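Local coordinates for extracellular solute-binding protein, family 1 (PDB 6FTH) that probably binds human milk oligosaccharides outside the cell and delivers them to an ABC transporter for uptake, at residues K159-K164 with K181-E186; E186-N189 with D195-P198. One frame throughout, in Å; residues are numbered along the deposited sequence.

Contact 1 (K159-K164 with K181-E186)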
loop_
_atom_site.group_PDB
_atom_site.type_symbol
_atom_site.label_atom_id
_atom_site.label_comp_id
_atom_site.label_asym_id
_atom_site.label_seq_id
_atom_site.Cartn_x
_atom_site.Cartn_y
_atom_site.Cartn_z
ATOM N N LYS A 159 11.694 -21.149 -7.123
ATOM C CA LYS A 159 11.650 -22.511 -6.627
ATOM C C LYS A 159 12.148 -23.514 -7.675
ATOM O O LYS A 159 12.721 -24.550 -7.311
ATOM C CB LYS A 159 10.213 -22.838 -6.190
ATOM C CG LYS A 159 10.034 -24.202 -5.508
ATOM C CD LYS A 159 10.905 -24.365 -4.272
ATOM C CE LYS A 159 10.415 -25.461 -3.341
ATOM N NZ LYS A 159 10.245 -26.773 -4.063
ATOM N N THR A 160 11.922 -23.241 -8.962
ATOM C CA THR A 160 12.475 -24.111 -9.999
ATOM C C THR A 160 13.991 -24.167 -9.885
ATOM O O THR A 160 14.595 -25.238 -9.989
ATOM C CB THR A 160 12.062 -23.595 -11.374
ATOM O OG1 THR A 160 10.638 -23.684 -11.493
ATOM C CG2 THR A 160 12.726 -24.405 -12.502
ATOM N N TRP A 161 14.619 -23.024 -9.624
ATOM C CA TRP A 161 16.069 -23.002 -9.435
ATOM C C TRP A 161 16.483 -23.758 -8.178
ATOM O O TRP A 161 17.460 -24.519 -8.192
ATOM C CB TRP A 161 16.552 -21.565 -9.357
ATOM C CG TRP A 161 16.507 -20.753 -10.608
ATOM C CD1 TRP A 161 16.009 -21.120 -11.841
ATOM C CD2 TRP A 161 17.024 -19.430 -10.771
ATOM N NE1 TRP A 161 16.180 -20.100 -12.730
ATOM C CE2 TRP A 161 16.798 -19.048 -12.111
ATOM C CE3 TRP A 161 17.647 -18.527 -9.909
ATOM C CZ2 TRP A 161 17.170 -17.807 -12.608
ATOM C CZ3 TRP A 161 18.026 -17.293 -10.395
ATOM C CH2 TRP A 161 17.786 -16.937 -11.737
ATOM N N LEU A 162 15.781 -23.542 -7.059
ATOM C CA LEU A 162 16.104 -24.285 -5.853
ATOM C C LEU A 162 16.052 -25.779 -6.128
ATOM O O LEU A 162 16.945 -26.529 -5.724
ATOM C CB LEU A 162 15.119 -23.956 -4.732
ATOM C CG LEU A 162 15.172 -22.516 -4.174
ATOM C CD1 LEU A 162 14.034 -22.368 -3.172
ATOM C CD2 LEU A 162 16.490 -22.173 -3.534
ATOM N N ASP A 163 15.001 -26.218 -6.821
ATOM C CA ASP A 163 14.791 -27.641 -7.071
ATOM C C ASP A 163 15.887 -28.212 -7.961
ATOM O O ASP A 163 16.428 -29.292 -7.685
ATOM C CB ASP A 163 13.434 -27.846 -7.742
ATOM C CG ASP A 163 12.258 -27.692 -6.774
ATOM O OD1 ASP A 163 12.472 -27.608 -5.555
ATOM O OD2 ASP A 163 11.114 -27.670 -7.272
ATOM N N LYS A 164 16.221 -27.496 -9.035
ATOM C CA LYS A 164 17.256 -27.940 -9.970
ATOM C C LYS A 164 18.617 -28.057 -9.304
ATOM O O LYS A 164 19.415 -28.931 -9.669
ATOM C CB LYS A 164 17.334 -26.972 -11.152
ATOM C CG LYS A 164 16.195 -27.192 -12.164
ATOM C CD LYS A 164 16.318 -26.328 -13.414
ATOM C CE LYS A 164 15.200 -26.673 -14.402
ATOM N NZ LYS A 164 15.239 -25.823 -15.612
ATOM N N LYS A 181 24.640 -17.469 -3.663
ATOM C CA LYS A 181 25.911 -17.829 -4.294
ATOM C C LYS A 181 25.719 -18.934 -5.320
ATOM O O LYS A 181 26.343 -18.918 -6.388
ATOM C CB LYS A 181 26.928 -18.261 -3.239
ATOM C CG LYS A 181 27.421 -17.106 -2.355
ATOM C CD LYS A 181 28.365 -17.522 -1.244
ATOM C CE LYS A 181 28.851 -16.289 -0.459
ATOM N NZ LYS A 181 29.631 -16.681 0.775
ATOM N N ALA A 182 24.886 -19.918 -5.002
ATOM C CA ALA A 182 24.590 -20.983 -5.951
ATOM C C ALA A 182 23.891 -20.443 -7.185
ATOM O O ALA A 182 24.222 -20.820 -8.320
ATOM C CB ALA A 182 23.727 -22.032 -5.263
ATOM N N PHE A 183 22.922 -19.547 -6.997
ATOM C CA PHE A 183 22.266 -18.910 -8.133
ATOM C C PHE A 183 23.278 -18.174 -8.989
ATOM O O PHE A 183 23.179 -18.172 -10.225
ATOM C CB PHE A 183 21.197 -17.913 -7.651
ATOM C CG PHE A 183 19.945 -18.542 -7.049
ATOM C CD1 PHE A 183 19.700 -19.910 -7.061
ATOM C CD2 PHE A 183 18.994 -17.713 -6.483
ATOM C CE1 PHE A 183 18.518 -20.417 -6.512
ATOM C CE2 PHE A 183 17.834 -18.199 -5.944
ATOM C CZ PHE A 183 17.587 -19.550 -5.946
ATOM N N LYS A 184 24.266 -17.544 -8.352
ATOM C CA LYS A 184 25.212 -16.737 -9.099
ATOM C C LYS A 184 26.086 -17.611 -9.984
ATOM O O LYS A 184 26.349 -17.253 -11.134
ATOM C CB LYS A 184 26.064 -15.899 -8.146
ATOM C CG LYS A 184 27.015 -14.959 -8.888
ATOM C CD LYS A 184 27.860 -14.114 -7.985
ATOM C CE LYS A 184 28.703 -13.089 -8.789
ATOM N NZ LYS A 184 27.911 -12.175 -9.704
ATOM N N THR A 185 26.505 -18.779 -9.491
ATOM C CA THR A 185 27.590 -19.508 -10.143
ATOM C C THR A 185 27.171 -20.787 -10.845
ATOM O O THR A 185 27.955 -21.307 -11.644
ATOM C CB THR A 185 28.687 -19.879 -9.137
ATOM O OG1 THR A 185 28.157 -20.691 -8.085
ATOM C CG2 THR A 185 29.300 -18.616 -8.540
ATOM N N GLU A 186 25.982 -21.321 -10.558
ATOM C CA GLU A 186 25.588 -22.632 -11.048
ATOM C C GLU A 186 24.599 -22.581 -12.223
ATOM O O GLU A 186 24.028 -23.614 -12.565
ATOM C CB GLU A 186 25.046 -23.491 -9.890
ATOM C CG GLU A 186 26.075 -23.623 -8.743
ATOM C CD GLU A 186 25.577 -24.391 -7.550
ATOM O OE1 GLU A 186 24.497 -25.017 -7.638
ATOM O OE2 GLU A 186 26.276 -24.377 -6.508
#
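W161 stands its indole edge on the face of the F183 ring, and L162 adds a methyl beside it. Followed outward, the tryptophan first meets the phenylalanine at CB, 3.6 Å from F183 CE1 at the rim of that ring. The chain then turns with CG anti to the carbonyl carbon (chi1 -70°), which swings the six-membered ring over F183. W161 CE3 comes down over the centre of the phenyl face, 3.7 Å from F183 CG and almost equally far from the other ring carbons. Beyond it, W161 CZ3 drifts toward the side of F183 CB, 4.1 Å from F183 CD2. The pair is a T-shaped stack, with planes at 78° and centroids 5.0 Å apart. At the tip of the phenyl ring, L162 CD2 lies 3.7 Å from F183 CZ. All three side chains are buried, and their contact is wholly apolar. With an alanine at F183 the edge of the indole would probably lose the face it rests on, leaving a gap between W161 CE3 and L162 CD2. The contact joins helix 159-165, which follows directly on strand 154-158, to the C-terminal end of helix 173-185. F183 also touches I157 of that strand, L165 and P198 of strand 197-199, so its ring is wedged between the two helices and the neighbouring sheet.

Contact 2 (E186-N189 with D195-P198)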
loop_
_atom_site.group_PDB
_atom_site.type_symbol
_atom_site.label_atom_id
_atom_site.label_comp_id
_atom_site.label_asym_id
_atom_site.label_seq_id
_atom_site.Cartn_x
_atom_site.Cartn_y
_atom_site.Cartn_z
ATOM N N GLU A 186 25.982 -21.321 -10.558
ATOM C CA GLU A 186 25.588 -22.632 -11.048
ATOM C C GLU A 186 24.599 -22.581 -12.223
ATOM O O GLU A 186 24.028 -23.614 -12.565
ATOM C CB GLU A 186 25.046 -23.491 -9.890
ATOM C CG GLU A 186 26.075 -23.623 -8.743
ATOM C CD GLU A 186 25.577 -24.391 -7.550
ATOM O OE1 GLU A 186 24.497 -25.017 -7.638
ATOM O OE2 GLU A 186 26.276 -24.377 -6.508
ATOM N N ASP A 187 24.422 -21.436 -12.877
ATOM C CA ASP A 187 23.654 -21.351 -14.114
ATOM C C ASP A 187 22.287 -22.030 -13.994
ATOM O O ASP A 187 21.924 -22.869 -14.829
ATOM C CB ASP A 187 24.445 -21.970 -15.261
ATOM C CG ASP A 187 23.847 -21.653 -16.616
ATOM O OD1 ASP A 187 23.228 -20.583 -16.759
ATOM O OD2 ASP A 187 23.989 -22.481 -17.551
ATOM N N PRO A 188 21.490 -21.688 -12.984
ATOM C CA PRO A 188 20.217 -22.398 -12.815
ATOM C C PRO A 188 19.276 -22.244 -13.988
ATOM O O PRO A 188 18.434 -23.119 -14.198
ATOM C CB PRO A 188 19.638 -21.796 -11.523
ATOM C CG PRO A 188 20.298 -20.450 -11.400
ATOM C CD PRO A 188 21.708 -20.713 -11.902
ATOM N N ASN A 189 19.371 -21.170 -14.771
ATOM C CA ASN A 189 18.480 -21.044 -15.922
ATOM C C ASN A 189 18.994 -21.760 -17.163
ATOM O O ASN A 189 18.300 -21.745 -18.186
ATOM C CB ASN A 189 18.077 -19.585 -16.212
ATOM C CG ASN A 189 19.190 -18.733 -16.829
ATOM O OD1 ASN A 189 20.201 -19.245 -17.311
ATOM N ND2 ASN A 189 18.966 -17.425 -16.862
ATOM N N ASP A 195 24.176 -14.763 -16.241
ATOM C CA ASP A 195 23.195 -13.695 -16.357
ATOM C C ASP A 195 22.248 -13.654 -15.171
ATOM O O ASP A 195 21.472 -12.704 -15.065
ATOM C CB ASP A 195 22.373 -13.837 -17.653
ATOM C CG ASP A 195 21.576 -15.144 -17.730
ATOM O OD1 ASP A 195 21.986 -16.153 -17.145
ATOM O OD2 ASP A 195 20.524 -15.161 -18.408
ATOM N N GLU A 196 22.297 -14.668 -14.312
ATOM C CA GLU A 196 21.435 -14.710 -13.144
ATOM C C GLU A 196 21.731 -13.533 -12.235
ATOM O O GLU A 196 22.884 -13.275 -11.874
ATOM C CB GLU A 196 21.678 -16.001 -12.373
ATOM C CG GLU A 196 21.023 -17.249 -12.954
ATOM C CD GLU A 196 21.785 -17.875 -14.130
ATOM O OE1 GLU A 196 22.897 -17.427 -14.468
ATOM O OE2 GLU A 196 21.230 -18.831 -14.714
ATOM N N ILE A 197 20.669 -12.842 -11.838
ATOM C CA ILE A 197 20.715 -11.849 -10.770
ATOM C C ILE A 197 20.224 -12.560 -9.516
ATOM O O ILE A 197 19.017 -12.812 -9.396
ATOM C CB ILE A 197 19.811 -10.657 -11.107
ATOM C CG1 ILE A 197 20.259 -9.980 -12.409
ATOM C CG2 ILE A 197 19.835 -9.648 -9.955
ATOM C CD1 ILE A 197 19.267 -8.947 -12.980
ATOM N N PRO A 198 21.104 -12.944 -8.584
ATOM C CA PRO A 198 20.630 -13.772 -7.472
ATOM C C PRO A 198 19.511 -13.121 -6.684
ATOM O O PRO A 198 18.484 -13.761 -6.445
ATOM C CB PRO A 198 21.903 -14.008 -6.662
ATOM C CG PRO A 198 22.990 -13.930 -7.696
ATOM C CD PRO A 198 22.573 -12.825 -8.572
HETATM O O HOH W 1 25.183 -18.642 -13.313
#
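E196 bends at chi2 (80°) to bring its carboxylate to the backbone N-H of N189, whose chi1 (73°) sets CG between the backbone N and the carbonyl carbon and points the amide toward D195. There E196 OE2 accepts from N189 N at 3.0 Å, nearly in line with its own C-O bond. The other oxygen, E196 OE1, takes a hydrogen bond of 2.8 Å from a water that in turn accepts from the backbone N of D187, so both oxygens of the glutamate are tied to the 186-189 backbone. P188 supplies the apolar flank, its CG 3.6 Å from E196 CG. The N189 amide reaches on to D195, where ND2 gives a hydrogen bond of 3.2 Å to D195 OD2 on the syn side, 28° out of the carboxylate plane, and a weak one to OD1. A290 O also accepts from that ND2, while K291 makes a salt bridge with D195 OD2. Acceptors crowd E196 OE2: N189 OD1 stands 2.8 Å and D187 OD1 3.4 Å away; neither pair is a hydrogen bond, and together they would probably raise the glutamate's affinity for a proton. N189 OD1 accepts from the backbone N of N191, and D187 OD2 from that of G192. The spacing of acidic and asparagine residues recalls the EF-hand-like calcium loop of AlgQ-type relatives, although here hydrogen bonds hold the groups and K291 pairs with D195. The loop closes between the end of helix 173-185 and edge strand 197-199, with W161 of helix 159-165 against P188, N189 and E196.

Overall arrangement
The two contacts lie side by side, their centres about 7 Å apart and some 31 Å from the centre of the chain, and E186 belongs to both. Contact 1 is buried and apolar, joining two helices through aromatic and aliphatic groups. Contact 2 is partly buried and polar: it closes the loop that carries the chain from helix 173-185 to strand 197-199, using carboxylates, an amide and a water. W161 bridges the two, since one edge of its indole serves F183 while other atoms of it pack on P188 and E196. The hydrophobic layer between helices thus passes directly into the hydrogen-bonded loop at their margin.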